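Local coordinates for extracellular solute-binding protein, family 1 (Trichodesmium erythraeum IMS101, PDB 6G7N) that binds ferric iron and, as the solute-binding component of an ABC transport system, probably hands it on for uptake into the cell, at residues A52-T57 with I249-Y254; A16-F21 with V29-G34; S156-W161 with I307-R312; A147-I152 with N225-H230; A183-I188 with A214-M219. All coordinates share one frame; numbering follows the deposited sequence.

Interaction 1: residues A52-T57 with I249-Y254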
# COMPACT_ATOMS: atom_id res chain seq x y z
N ALA A 52 -12.02 -3.67 20.58
CA ALA A 52 -11.48 -2.86 19.49
C ALA A 52 -12.49 -1.82 19.01
O ALA A 52 -13.66 -2.11 18.77
CB ALA A 52 -11.05 -3.76 18.33
N ASP A 53 -11.99 -0.59 18.83
CA ASP A 53 -12.79 0.52 18.28
C ASP A 53 -12.42 0.83 16.83
O ASP A 53 -13.30 1.09 16.00
CB ASP A 53 -12.58 1.79 19.10
CG ASP A 53 -13.27 1.74 20.45
OD1 ASP A 53 -14.52 1.57 20.46
OD2 ASP A 53 -12.57 1.92 21.48
N VAL A 54 -11.12 0.90 16.56
CA VAL A 54 -10.59 1.21 15.21
C VAL A 54 -9.61 0.13 14.83
O VAL A 54 -8.79 -0.30 15.67
CB VAL A 54 -9.88 2.58 15.21
CG1 VAL A 54 -9.24 2.87 13.86
CG2 VAL A 54 -10.85 3.69 15.58
N PHE A 55 -9.68 -0.32 13.58
CA PHE A 55 -8.71 -1.28 13.01
C PHE A 55 -7.98 -0.53 11.89
O PHE A 55 -8.62 0.05 11.01
CB PHE A 55 -9.45 -2.52 12.45
CG PHE A 55 -8.56 -3.41 11.62
CD1 PHE A 55 -7.49 -4.08 12.20
CD2 PHE A 55 -8.75 -3.53 10.24
CE1 PHE A 55 -6.66 -4.87 11.45
CE2 PHE A 55 -7.92 -4.36 9.50
CZ PHE A 55 -6.88 -5.02 10.11
N MET A 56 -6.65 -0.60 11.92
CA MET A 56 -5.82 -0.03 10.86
C MET A 56 -4.79 -1.03 10.37
O MET A 56 -4.20 -1.79 11.15
CB MET A 56 -5.09 1.24 11.30
CG MET A 56 -6.03 2.37 11.60
SD MET A 56 -5.27 3.95 11.94
CE MET A 56 -4.87 4.46 10.29
N THR A 57 -4.53 -1.00 9.06
CA THR A 57 -3.55 -1.89 8.45
C THR A 57 -3.12 -1.31 7.13
O THR A 57 -3.49 -0.20 6.78
CB THR A 57 -4.09 -3.33 8.35
OG1 THR A 57 -3.03 -4.25 8.08
CG2 THR A 57 -5.17 -3.48 7.27
N ILE A 249 -15.13 7.39 15.32
CA ILE A 249 -15.39 8.29 14.19
C ILE A 249 -14.56 9.56 14.32
O ILE A 249 -13.98 10.04 13.34
CB ILE A 249 -16.90 8.59 14.07
CG1 ILE A 249 -17.70 7.32 13.73
CG2 ILE A 249 -17.12 9.68 13.04
CD1 ILE A 249 -19.19 7.49 13.91
N LYS A 250 -14.49 10.12 15.54
CA LYS A 250 -13.66 11.32 15.75
C LYS A 250 -12.21 11.06 15.37
O LYS A 250 -11.53 11.97 14.83
CB LYS A 250 -13.73 11.81 17.20
CG LYS A 250 -15.04 12.48 17.58
CD LYS A 250 -14.99 13.02 19.01
CE LYS A 250 -16.28 13.76 19.41
NZ LYS A 250 -16.18 14.39 20.76
N PHE A 251 -11.70 9.88 15.68
CA PHE A 251 -10.33 9.56 15.34
C PHE A 251 -10.12 9.50 13.83
O PHE A 251 -9.16 10.12 13.32
CB PHE A 251 -9.91 8.25 16.01
CG PHE A 251 -8.46 7.92 15.81
CD1 PHE A 251 -7.48 8.67 16.43
CD2 PHE A 251 -8.06 6.88 14.99
CE1 PHE A 251 -6.13 8.40 16.26
CE2 PHE A 251 -6.71 6.59 14.81
CZ PHE A 251 -5.75 7.34 15.45
N LEU A 252 -11.00 8.80 13.11
CA LEU A 252 -10.86 8.77 11.65
C LEU A 252 -10.93 10.16 11.05
O LEU A 252 -10.16 10.51 10.15
CB LEU A 252 -11.91 7.86 11.01
CG LEU A 252 -11.90 6.38 11.43
CD1 LEU A 252 -12.82 5.62 10.51
CD2 LEU A 252 -10.47 5.79 11.43
N GLU A 253 -11.86 10.98 11.54
CA GLU A 253 -11.98 12.34 11.02
C GLU A 253 -10.72 13.15 11.33
O GLU A 253 -10.26 13.93 10.49
CB GLU A 253 -13.22 13.01 11.56
CG GLU A 253 -14.48 12.42 10.98
CD GLU A 253 -15.79 13.02 11.48
OE1 GLU A 253 -15.81 13.61 12.58
OE2 GLU A 253 -16.82 12.83 10.80
N TYR A 254 -10.16 12.99 12.53
CA TYR A 254 -8.92 13.68 12.86
C TYR A 254 -7.80 13.31 11.88
O TYR A 254 -7.00 14.17 11.49
CB TYR A 254 -8.54 13.36 14.31
CG TYR A 254 -7.13 13.75 14.61
CD1 TYR A 254 -6.74 15.08 14.75
CD2 TYR A 254 -6.12 12.77 14.66
CE1 TYR A 254 -5.40 15.40 14.95
CE2 TYR A 254 -4.82 13.09 14.85
CZ TYR A 254 -4.45 14.40 14.98
OH TYR A 254 -3.10 14.71 15.10
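Val54 and Leu252 approach each other methyl to methyl, with Val54 CG1 4.0 Å from Leu252 CD2. This aliphatic pair is the closest point between residues 52-57 and 249-254. The two side chains run antiparallel past one another, touching through these end methyls. Leu252 is not aimed straight at the strand from its backbone; with CG anti to the carbonyl carbon (chi1 -60°), only the end of the chain swings in to reach Val54.

All four touching residues are buried, and their contacts are entirely apolar. They join two layers of an alpha/beta lobe of the kind found in bacterial solute-binding proteins. Helix 245-255 lies on one side of strand 54-58, the axes of the two short segments 10.1 Å apart and inclined by 36°. Val54 and Met56 point toward this helix, whereas Phe55 between them points away and packs on Leu39, Ile40 and Ile43 of helix 36-46. Thr57, next along the strand, lines the pocket seen here with D-glutamic acid.

The aromatic contacts centre on Phe251. Met56 SD comes to the edge of its ring, near the ring plane and 4.2 Å from Phe251 CE2. The Met56 chain bends at chi3 (78°), which carries its CE away from the ring and leaves the sulfur as the nearest atom. The other branch of Val54 comes in obliquely, CG2 lying 4.3 Å from Phe251 CD2. Phe251 also meets Phe21 of helix 15-25 edge to face and touches Ile3 of the neighbouring strand 2-7.

Interaction 2: residues A16-F21 with V29-G34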
# COMPACT_ATOMS: atom_id res chain seq x y z
N ALA A 16 2.81 11.38 18.24
CA ALA A 16 2.44 12.81 18.10
C ALA A 16 1.00 13.00 17.65
O ALA A 16 0.31 13.90 18.09
CB ALA A 16 3.39 13.54 17.16
N LEU A 17 0.55 12.12 16.76
CA LEU A 17 -0.78 12.16 16.30
C LEU A 17 -1.75 11.78 17.45
O LEU A 17 -2.75 12.47 17.63
CB LEU A 17 -0.82 11.24 15.09
CG LEU A 17 -2.03 11.24 14.23
CD1 LEU A 17 -1.64 10.85 12.83
CD2 LEU A 17 -2.99 10.24 14.84
N TYR A 18 -1.43 10.73 18.20
CA TYR A 18 -2.34 10.31 19.26
C TYR A 18 -2.44 11.43 20.30
O TYR A 18 -3.51 11.73 20.77
CB TYR A 18 -1.89 9.00 19.92
CG TYR A 18 -1.62 7.85 18.98
CD1 TYR A 18 -2.20 7.75 17.71
CD2 TYR A 18 -0.73 6.86 19.36
CE1 TYR A 18 -1.89 6.71 16.86
CE2 TYR A 18 -0.42 5.80 18.53
CZ TYR A 18 -1.00 5.73 17.27
OH TYR A 18 -0.68 4.69 16.40
N ASP A 19 -1.30 12.01 20.66
CA ASP A 19 -1.29 13.07 21.67
C ASP A 19 -2.06 14.32 21.23
O ASP A 19 -2.77 14.91 22.03
CB ASP A 19 0.15 13.41 22.04
CG ASP A 19 0.86 12.29 22.83
OD1 ASP A 19 0.21 11.30 23.22
OD2 ASP A 19 2.07 12.38 22.99
N SER A 20 -1.95 14.70 19.97
CA SER A 20 -2.73 15.81 19.45
C SER A 20 -4.21 15.50 19.46
O SER A 20 -5.04 16.35 19.84
CB SER A 20 -2.24 16.16 18.06
OG SER A 20 -3.04 17.21 17.55
N PHE A 21 -4.57 14.29 19.02
CA PHE A 21 -5.96 13.83 19.10
C PHE A 21 -6.50 13.94 20.52
O PHE A 21 -7.61 14.45 20.72
CB PHE A 21 -6.05 12.42 18.56
CG PHE A 21 -7.39 11.82 18.71
CD1 PHE A 21 -8.43 12.21 17.86
CD2 PHE A 21 -7.64 10.81 19.63
CE1 PHE A 21 -9.69 11.66 17.97
CE2 PHE A 21 -8.90 10.24 19.72
CZ PHE A 21 -9.92 10.67 18.89
N VAL A 29 -5.77 7.30 23.36
CA VAL A 29 -5.61 6.22 22.38
C VAL A 29 -4.84 5.07 23.02
O VAL A 29 -3.67 5.23 23.39
CB VAL A 29 -4.85 6.69 21.12
CG1 VAL A 29 -4.71 5.54 20.12
CG2 VAL A 29 -5.54 7.91 20.50
N ASN A 30 -5.52 3.92 23.17
CA ASN A 30 -4.89 2.70 23.65
C ASN A 30 -4.49 1.89 22.41
O ASN A 30 -5.35 1.48 21.65
CB ASN A 30 -5.86 1.88 24.48
CG ASN A 30 -6.28 2.57 25.76
OD1 ASN A 30 -5.49 3.27 26.40
ND2 ASN A 30 -7.55 2.38 26.13
N LEU A 31 -3.20 1.65 22.24
CA LEU A 31 -2.66 0.95 21.08
C LEU A 31 -2.49 -0.53 21.33
O LEU A 31 -1.81 -0.91 22.30
CB LEU A 31 -1.33 1.58 20.69
CG LEU A 31 -0.64 0.93 19.49
CD1 LEU A 31 -1.37 1.16 18.18
CD2 LEU A 31 0.78 1.45 19.39
N ILE A 32 -3.07 -1.36 20.46
CA ILE A 32 -2.87 -2.81 20.42
C ILE A 32 -2.25 -3.10 19.07
O ILE A 32 -2.81 -2.78 18.05
CB ILE A 32 -4.22 -3.56 20.58
CG1 ILE A 32 -4.89 -3.22 21.94
CG2 ILE A 32 -4.06 -5.06 20.42
CD1 ILE A 32 -4.07 -3.46 23.17
N GLU A 33 -1.06 -3.70 19.05
CA GLU A 33 -0.40 -4.00 17.81
C GLU A 33 -0.44 -5.46 17.45
O GLU A 33 -0.58 -6.34 18.31
CB GLU A 33 1.05 -3.51 17.87
CG GLU A 33 1.21 -2.02 18.05
CD GLU A 33 2.66 -1.60 17.91
OE1 GLU A 33 3.36 -1.52 18.95
OE2 GLU A 33 3.12 -1.38 16.77
N GLY A 34 -0.18 -5.71 16.17
CA GLY A 34 -0.07 -7.07 15.66
C GLY A 34 0.09 -7.02 14.16
O GLY A 34 -0.07 -5.98 13.57
O HOH W 1 -3.30 9.49 23.42
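Tyr18 reaches from helix 15-25 across Val29 and on to Leu31 of strand 28-33, meeting Val29 with its CB and inner ring and Leu31 with its hydroxyl. Tyr18 CB lies 3.9 Å from the methyl Val29 CG2. With CG set anti to the carbonyl carbon (chi1 -53°), the ring passes across Val29 at about a right angle. CG and CD1 are then the ring atoms nearest to Val29 CG1, a methyl that sits over one face in a CH-pi contact, 4.1 Å from the centroid of the Tyr18 ring and 15° off its normal. At the tip, Tyr18 OH is 4.0 Å from Leu31 CD1, while its hydrogen bond goes to His10 ND1.

The second methyl of Val29 is shared: besides touching Tyr18 CB, CG2 lies 3.7 Å from Phe21 CD2, approaching that ring obliquely. A water weakly bridges Tyr18 O and Val29 N.

Helix 15-25 is the crossover of a beta-alpha-beta unit linking the parallel strands 2-7 and 28-33. Helix and strand run nearly opposite ways here, with 150° between their short segments.

Val29 thus spends one methyl on an aromatic face and the other beside a second ring. Cohesion between helix and strand is therefore chiefly dispersive, and the tyrosine hydroxyl is satisfied beyond the contact, by His10.

Interaction 3: residues S156-W161 with I307-R312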
# COMPACT_ATOMS: atom_id res chain seq x y z
N SER A 156 -7.80 -14.38 -19.08
CA SER A 156 -7.01 -14.90 -20.21
C SER A 156 -5.88 -13.99 -20.60
O SER A 156 -4.71 -14.42 -20.64
CB SER A 156 -7.90 -15.17 -21.42
OG SER A 156 -7.16 -15.77 -22.47
N ASP A 157 -6.18 -12.71 -20.85
CA ASP A 157 -5.16 -11.75 -21.26
C ASP A 157 -4.18 -11.50 -20.08
O ASP A 157 -2.97 -11.37 -20.31
CB ASP A 157 -5.78 -10.41 -21.72
CG ASP A 157 -6.50 -10.45 -23.09
OD1 ASP A 157 -6.36 -11.46 -23.82
OD2 ASP A 157 -7.22 -9.44 -23.36
N ALA A 158 -4.66 -11.44 -18.84
CA ALA A 158 -3.76 -11.27 -17.71
C ALA A 158 -2.82 -12.47 -17.54
O ALA A 158 -1.66 -12.30 -17.17
CB ALA A 158 -4.50 -11.01 -16.42
N GLU A 159 -3.32 -13.68 -17.79
CA GLU A 159 -2.46 -14.85 -17.74
C GLU A 159 -1.36 -14.81 -18.79
O GLU A 159 -0.21 -15.16 -18.51
CB GLU A 159 -3.27 -16.14 -17.83
CG GLU A 159 -2.44 -17.40 -17.71
CD GLU A 159 -3.24 -18.67 -17.60
OE1 GLU A 159 -4.40 -18.65 -17.10
OE2 GLU A 159 -2.70 -19.73 -17.97
N GLY A 160 -1.68 -14.37 -20.00
CA GLY A 160 -0.68 -14.20 -21.04
C GLY A 160 0.41 -13.23 -20.62
O GLY A 160 1.60 -13.48 -20.80
N TRP A 161 -0.00 -12.11 -20.02
CA TRP A 161 0.95 -11.13 -19.46
C TRP A 161 1.82 -11.78 -18.39
O TRP A 161 3.05 -11.66 -18.41
CB TRP A 161 0.21 -9.90 -18.88
CG TRP A 161 1.15 -8.99 -18.16
CD1 TRP A 161 1.94 -7.99 -18.71
CD2 TRP A 161 1.48 -9.01 -16.77
NE1 TRP A 161 2.73 -7.44 -17.75
CE2 TRP A 161 2.48 -8.04 -16.55
CE3 TRP A 161 1.05 -9.78 -15.69
CZ2 TRP A 161 3.02 -7.80 -15.27
CZ3 TRP A 161 1.60 -9.55 -14.46
CH2 TRP A 161 2.57 -8.59 -14.25
N ILE A 307 -4.26 -14.82 -6.71
CA ILE A 307 -3.57 -15.97 -6.15
C ILE A 307 -3.62 -17.15 -7.14
O ILE A 307 -2.62 -17.82 -7.38
CB ILE A 307 -4.15 -16.32 -4.77
CG1 ILE A 307 -3.78 -15.23 -3.75
CG2 ILE A 307 -3.68 -17.70 -4.31
CD1 ILE A 307 -4.47 -15.35 -2.41
N LYS A 308 -4.81 -17.42 -7.67
CA LYS A 308 -4.98 -18.50 -8.65
C LYS A 308 -4.09 -18.30 -9.88
O LYS A 308 -3.41 -19.22 -10.32
CB LYS A 308 -6.46 -18.63 -9.06
CG LYS A 308 -6.72 -19.69 -10.12
CD LYS A 308 -8.17 -19.63 -10.57
CE LYS A 308 -8.34 -20.20 -11.97
NZ LYS A 308 -9.78 -20.48 -12.23
N LEU A 309 -4.10 -17.08 -10.43
CA LEU A 309 -3.30 -16.80 -11.61
C LEU A 309 -1.81 -16.98 -11.33
O LEU A 309 -1.08 -17.58 -12.12
CB LEU A 309 -3.60 -15.37 -12.11
CG LEU A 309 -2.77 -14.89 -13.28
CD1 LEU A 309 -3.36 -13.60 -13.81
CD2 LEU A 309 -1.39 -14.50 -12.83
N MET A 310 -1.35 -16.44 -10.20
CA MET A 310 0.06 -16.55 -9.82
C MET A 310 0.52 -18.00 -9.73
O MET A 310 1.62 -18.35 -10.16
CB MET A 310 0.27 -15.76 -8.53
CG MET A 310 0.11 -14.25 -8.76
SD MET A 310 -0.26 -13.26 -7.30
CE MET A 310 1.18 -12.16 -7.10
N ASP A 311 -0.34 -18.84 -9.16
CA ASP A 311 -0.03 -20.26 -9.07
C ASP A 311 0.02 -20.88 -10.46
O ASP A 311 0.95 -21.65 -10.77
CB ASP A 311 -1.06 -20.97 -8.20
CG ASP A 311 -0.92 -22.51 -8.28
OD1 ASP A 311 0.02 -23.03 -7.67
OD2 ASP A 311 -1.67 -23.16 -9.02
N ARG A 312 -0.98 -20.57 -11.26
CA ARG A 312 -1.02 -21.11 -12.66
C ARG A 312 0.24 -20.84 -13.50
O ARG A 312 0.69 -21.69 -14.27
CB ARG A 312 -2.26 -20.56 -13.39
CG ARG A 312 -2.51 -20.98 -14.85
CD ARG A 312 -2.65 -22.48 -15.07
NE ARG A 312 -2.92 -22.93 -16.45
CZ ARG A 312 -2.76 -24.20 -16.85
NH1 ARG A 312 -2.35 -25.11 -15.97
NH2 ARG A 312 -3.00 -24.56 -18.10
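Glu159 and Arg312 bring their flat groups together almost perpendicular, carboxylate and guanidinium planes 84° apart. Glu159 OE2 comes to the edge of the guanidinium, near its plane, and forms a salt bridge 3.5 Å from Arg312 NE. The same oxygen is 3.4 Å from Arg312 CG, so the acid rests on the aliphatic stem as well as on the charge. The bend of the arginine at chi2 (59°) turns NE back toward the acid, although Arg312 is modelled in two conformers and the bridge, described for one of them, may not be permanent. At the edge of the Trp161 ring, in its plane, lies Ala158 O, while Trp161 stacks on Phe165.

Replacing Glu159 with an alanine would probably leave Arg312 NE without this charged mate and its guanidinium still less fixed.

Deeper in, Leu309 CD1 packs 3.8 Å from Ala158 CB. The two segments cross at -44° with axes 10.1 Å apart, a helix-on-helix packing within an alpha/beta lobe; helix 303-312 is thereby laid on the long helix 140-167, whose first turn carries the iron ligand Tyr141.

Interaction 4: residues A147-I152 with N225-H230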
# COMPACT_ATOMS: atom_id res chain seq x y z
N ALA A 147 -4.30 -8.34 -9.15
CA ALA A 147 -5.74 -8.15 -9.16
C ALA A 147 -6.15 -6.99 -10.07
O ALA A 147 -7.12 -7.10 -10.83
CB ALA A 147 -6.26 -7.96 -7.75
N SER A 148 -5.41 -5.88 -9.98
CA SER A 148 -5.72 -4.74 -10.85
C SER A 148 -5.60 -5.09 -12.34
O SER A 148 -6.40 -4.63 -13.17
CB SER A 148 -4.88 -3.51 -10.48
OG SER A 148 -3.59 -3.52 -11.03
N LEU A 149 -4.60 -5.90 -12.67
CA LEU A 149 -4.38 -6.32 -14.06
C LEU A 149 -5.47 -7.28 -14.54
O LEU A 149 -5.89 -7.23 -15.70
CB LEU A 149 -2.98 -6.90 -14.24
CG LEU A 149 -1.84 -5.90 -14.02
CD1 LEU A 149 -0.51 -6.62 -13.96
CD2 LEU A 149 -1.84 -4.83 -15.09
N ILE A 150 -5.96 -8.16 -13.65
CA ILE A 150 -7.08 -9.02 -14.00
C ILE A 150 -8.35 -8.20 -14.21
O ILE A 150 -9.11 -8.46 -15.14
CB ILE A 150 -7.29 -10.10 -12.91
CG1 ILE A 150 -6.10 -11.06 -12.85
CG2 ILE A 150 -8.59 -10.88 -13.18
CD1 ILE A 150 -6.09 -11.92 -11.62
N GLU A 151 -8.57 -7.21 -13.36
CA GLU A 151 -9.73 -6.32 -13.55
C GLU A 151 -9.70 -5.67 -14.93
O GLU A 151 -10.73 -5.59 -15.59
CB GLU A 151 -9.76 -5.28 -12.45
CG GLU A 151 -10.84 -4.22 -12.58
CD GLU A 151 -12.25 -4.64 -12.26
OE1 GLU A 151 -12.47 -5.81 -11.92
OE2 GLU A 151 -13.15 -3.76 -12.33
N ILE A 152 -8.54 -5.15 -15.34
CA ILE A 152 -8.44 -4.51 -16.65
C ILE A 152 -8.58 -5.52 -17.79
O ILE A 152 -9.42 -5.37 -18.68
CB ILE A 152 -7.12 -3.73 -16.83
CG1 ILE A 152 -6.97 -2.57 -15.83
CG2 ILE A 152 -6.97 -3.25 -18.25
CD1 ILE A 152 -7.94 -1.45 -15.97
N ASN A 225 0.83 7.70 -19.67
CA ASN A 225 0.18 8.10 -20.89
C ASN A 225 -1.13 7.37 -21.12
O ASN A 225 -1.78 7.58 -22.13
CB ASN A 225 1.13 7.95 -22.09
CG ASN A 225 2.30 8.89 -22.00
OD1 ASN A 225 2.15 10.02 -21.56
ND2 ASN A 225 3.47 8.43 -22.37
N GLY A 226 -1.53 6.56 -20.15
CA GLY A 226 -2.77 5.80 -20.18
C GLY A 226 -3.52 5.98 -18.89
O GLY A 226 -3.86 7.11 -18.50
N ARG A 227 -3.82 4.86 -18.22
CA ARG A 227 -4.73 4.90 -17.08
C ARG A 227 -4.14 5.44 -15.79
O ARG A 227 -4.90 5.75 -14.88
CB ARG A 227 -5.33 3.52 -16.85
CG ARG A 227 -4.32 2.48 -16.33
CD ARG A 227 -4.98 1.13 -16.15
NE ARG A 227 -4.04 0.13 -15.65
CZ ARG A 227 -3.37 -0.76 -16.39
NH1 ARG A 227 -3.54 -0.83 -17.70
NH2 ARG A 227 -2.51 -1.57 -15.82
N GLY A 228 -2.81 5.52 -15.70
CA GLY A 228 -2.16 5.98 -14.50
C GLY A 228 -1.55 4.87 -13.68
O GLY A 228 -1.73 3.69 -13.94
N THR A 229 -0.80 5.26 -12.65
CA THR A 229 -0.05 4.37 -11.81
C THR A 229 -0.96 3.67 -10.79
O THR A 229 -1.92 4.27 -10.28
CB THR A 229 1.07 5.16 -11.11
OG1 THR A 229 1.94 5.70 -12.10
CG2 THR A 229 1.86 4.37 -10.11
N HIS A 230 -0.62 2.42 -10.47
CA HIS A 230 -1.30 1.64 -9.41
C HIS A 230 -0.92 2.21 -8.04
O HIS A 230 0.27 2.19 -7.66
CB HIS A 230 -0.87 0.19 -9.53
CG HIS A 230 -1.38 -0.70 -8.45
ND1 HIS A 230 -2.58 -1.36 -8.52
CD2 HIS A 230 -0.83 -1.07 -7.26
CE1 HIS A 230 -2.71 -2.11 -7.43
NE2 HIS A 230 -1.66 -1.97 -6.65
O HOH W 2 -2.40 -1.62 -12.95
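Arg227 spans the gap from the loop between strands 217-220 and 231-239 to helix 140-167, where Leu149 and Ile152 receive it. Its CG lies between the backbone N and the carbonyl carbon (chi1 69°), and the chain then runs extended to NE. Along this stem, Arg227 CD meets Ile152 CD1 at 3.9 Å. Farther out, Ile152 CG1 lies over one face of the guanidinium, offset toward its rim and 3.9 Å above the plane. Arg227 NH2 approaches Leu149 CD2 to 3.4 Å, the methyl standing oblique to the group. In the guanidinium plane, at its edge, a water accepts from Arg227 NH2 at 2.9 Å and donates to Ser148 OG at 3.0 Å. Arg227 NH1 forms a salt bridge with Glu121 OE2. A leucine in place of Arg227 would probably leave Glu121 without this charged mate and break the water link to Ser148.

Gly228 follows with a positive phi (104°), where a CB would collide with the carbonyl oxygen of Arg227. Thr229 ties the loop by backbone bonds to Lys290 and Asp292.

His230 then turns its ring to Ser148, whose CB is 3.7 Å from His230 ND1. Ser148 OG donates to Leu145 O one turn back in the helix. The His230 side chain is about 12 Å from the bound iron.

The chemistry is mixed: Ile152 lies over one face of the cation and Leu149 stands obliquely by NH2, while NH1 pairs with Glu121, NH2 with the water and NE, at long range and weakly, with Asp292, so the charge is probably well compensated despite its apolar neighbours.

Interaction 5: residues A183-I188 with A214-M219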
# COMPACT_ATOMS: atom_id res chain seq x y z
N ALA A 183 18.92 -5.51 -5.07
CA ALA A 183 19.30 -6.38 -6.18
C ALA A 183 19.40 -5.58 -7.47
O ALA A 183 20.29 -5.84 -8.30
CB ALA A 183 18.33 -7.54 -6.30
N VAL A 184 18.51 -4.61 -7.67
CA VAL A 184 18.60 -3.73 -8.83
C VAL A 184 19.88 -2.88 -8.79
O VAL A 184 20.62 -2.80 -9.77
CB VAL A 184 17.34 -2.85 -8.94
CG1 VAL A 184 17.50 -1.76 -9.98
CG2 VAL A 184 16.11 -3.70 -9.27
N ALA A 185 20.18 -2.30 -7.63
CA ALA A 185 21.41 -1.51 -7.46
C ALA A 185 22.65 -2.36 -7.74
O ALA A 185 23.62 -1.87 -8.34
CB ALA A 185 21.50 -0.95 -6.04
N ALA A 186 22.63 -3.62 -7.30
CA ALA A 186 23.79 -4.53 -7.42
C ALA A 186 23.95 -5.18 -8.78
O ALA A 186 24.92 -5.88 -9.01
CB ALA A 186 23.70 -5.62 -6.38
N GLY A 187 22.98 -5.00 -9.66
CA GLY A 187 23.05 -5.56 -11.01
C GLY A 187 22.51 -6.96 -11.15
O GLY A 187 22.63 -7.56 -12.23
N ILE A 188 21.89 -7.51 -10.11
CA ILE A 188 21.26 -8.83 -10.19
C ILE A 188 20.06 -8.75 -11.14
O ILE A 188 19.79 -9.67 -11.92
CB ILE A 188 20.87 -9.30 -8.77
CG1 ILE A 188 22.14 -9.54 -7.94
CG2 ILE A 188 19.99 -10.54 -8.83
CD1 ILE A 188 21.89 -9.73 -6.47
N ALA A 214 20.42 3.87 -2.79
CA ALA A 214 19.37 4.76 -3.28
C ALA A 214 19.79 5.62 -4.46
O ALA A 214 19.02 5.82 -5.38
CB ALA A 214 18.83 5.62 -2.15
N ASP A 215 21.04 6.05 -4.46
CA ASP A 215 21.57 6.87 -5.54
C ASP A 215 21.69 6.12 -6.87
O ASP A 215 21.71 6.76 -7.90
CB ASP A 215 22.96 7.36 -5.17
N LYS A 216 21.75 4.79 -6.81
CA LYS A 216 21.87 3.93 -7.99
C LYS A 216 20.54 3.50 -8.62
O LYS A 216 20.55 2.90 -9.71
CB LYS A 216 22.62 2.65 -7.64
CG LYS A 216 24.09 2.91 -7.36
CD LYS A 216 24.79 1.68 -6.83
CE LYS A 216 26.30 1.89 -6.76
NZ LYS A 216 26.89 1.47 -8.05
N VAL A 217 19.42 3.78 -7.93
CA VAL A 217 18.11 3.27 -8.34
C VAL A 217 17.13 4.42 -8.50
O VAL A 217 16.99 5.26 -7.60
CB VAL A 217 17.58 2.28 -7.29
CG1 VAL A 217 16.17 1.77 -7.65
CG2 VAL A 217 18.54 1.10 -7.14
N GLY A 218 16.48 4.46 -9.66
CA GLY A 218 15.44 5.42 -9.93
C GLY A 218 14.07 4.81 -9.74
O GLY A 218 13.93 3.59 -9.67
N MET A 219 13.08 5.69 -9.67
CA MET A 219 11.67 5.32 -9.54
C MET A 219 10.91 5.81 -10.74
O MET A 219 10.95 6.99 -11.04
CB MET A 219 11.09 6.00 -8.30
CG MET A 219 9.58 5.90 -8.20
SD MET A 219 8.99 6.43 -6.59
CE MET A 219 10.16 5.64 -5.54
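Val217 presses one methyl onto the last turn of helix 177-186, and this is the tight half of the contact. Its CG2 lies 3.8 Å from Ala185 CB and equally near Ala185 N, so the methyl sits against the helix backbone as well as the alanine side chain. The same CG2 is 4.2 Å from Val184 CG1, the two valines crossing at about a right angle. CG2 reaches this spot because it is the branch anti to the carbonyl carbon while CG1 is anti to the backbone N (chi1 177°). Val184 and Val217 are both buried, and Val217 also packs on Met106 of strand 96-108, with which strand 217-220 pairs antiparallel.

Lys216 makes the looser, solvent-facing side. Only its stem takes part: CB is 4.1 Å from Ala185 CB, and CD passes 4.0 Å from Ala185 O.

Both segments change course here. Gly187 ends helix 177-186 in a Schellman motif, with Ile188 N bonded to Ala183 O at 2.9 Å and Gly187 N to Val184 O, while helix 208-216 gives way directly to strand 217-220.

The join between helix end and strand start is thus mainly of methyl and methylene groups, set partly against the helix backbone, cohesive round the two buried valines and the partly exposed Ala185 and weaker where the lysine stem borders solvent.

In the fold
From the N terminus, interaction 2 closes first, a short loop within the beta-alpha-beta unit of strands 2-7 and 28-33, complete before interaction 1 opens at residues 52-57. Interaction 1 then closes a long loop that returns at helix 245-255, and touches interaction 2 through Tyr254 against Leu17. Interaction 4 is nested inside that loop, and interaction 5 inside interaction 4. Interaction 3 crosses both 1 and 4, enclosing 5 and bringing helix 303-312 back to helix 140-167, where Trp161 packs on Leu149 of interaction 4. Interactions 3 and 4 lie across the chain's centre from 1 and 2, while interactions 1, 2 and 5 reach one shared sheet.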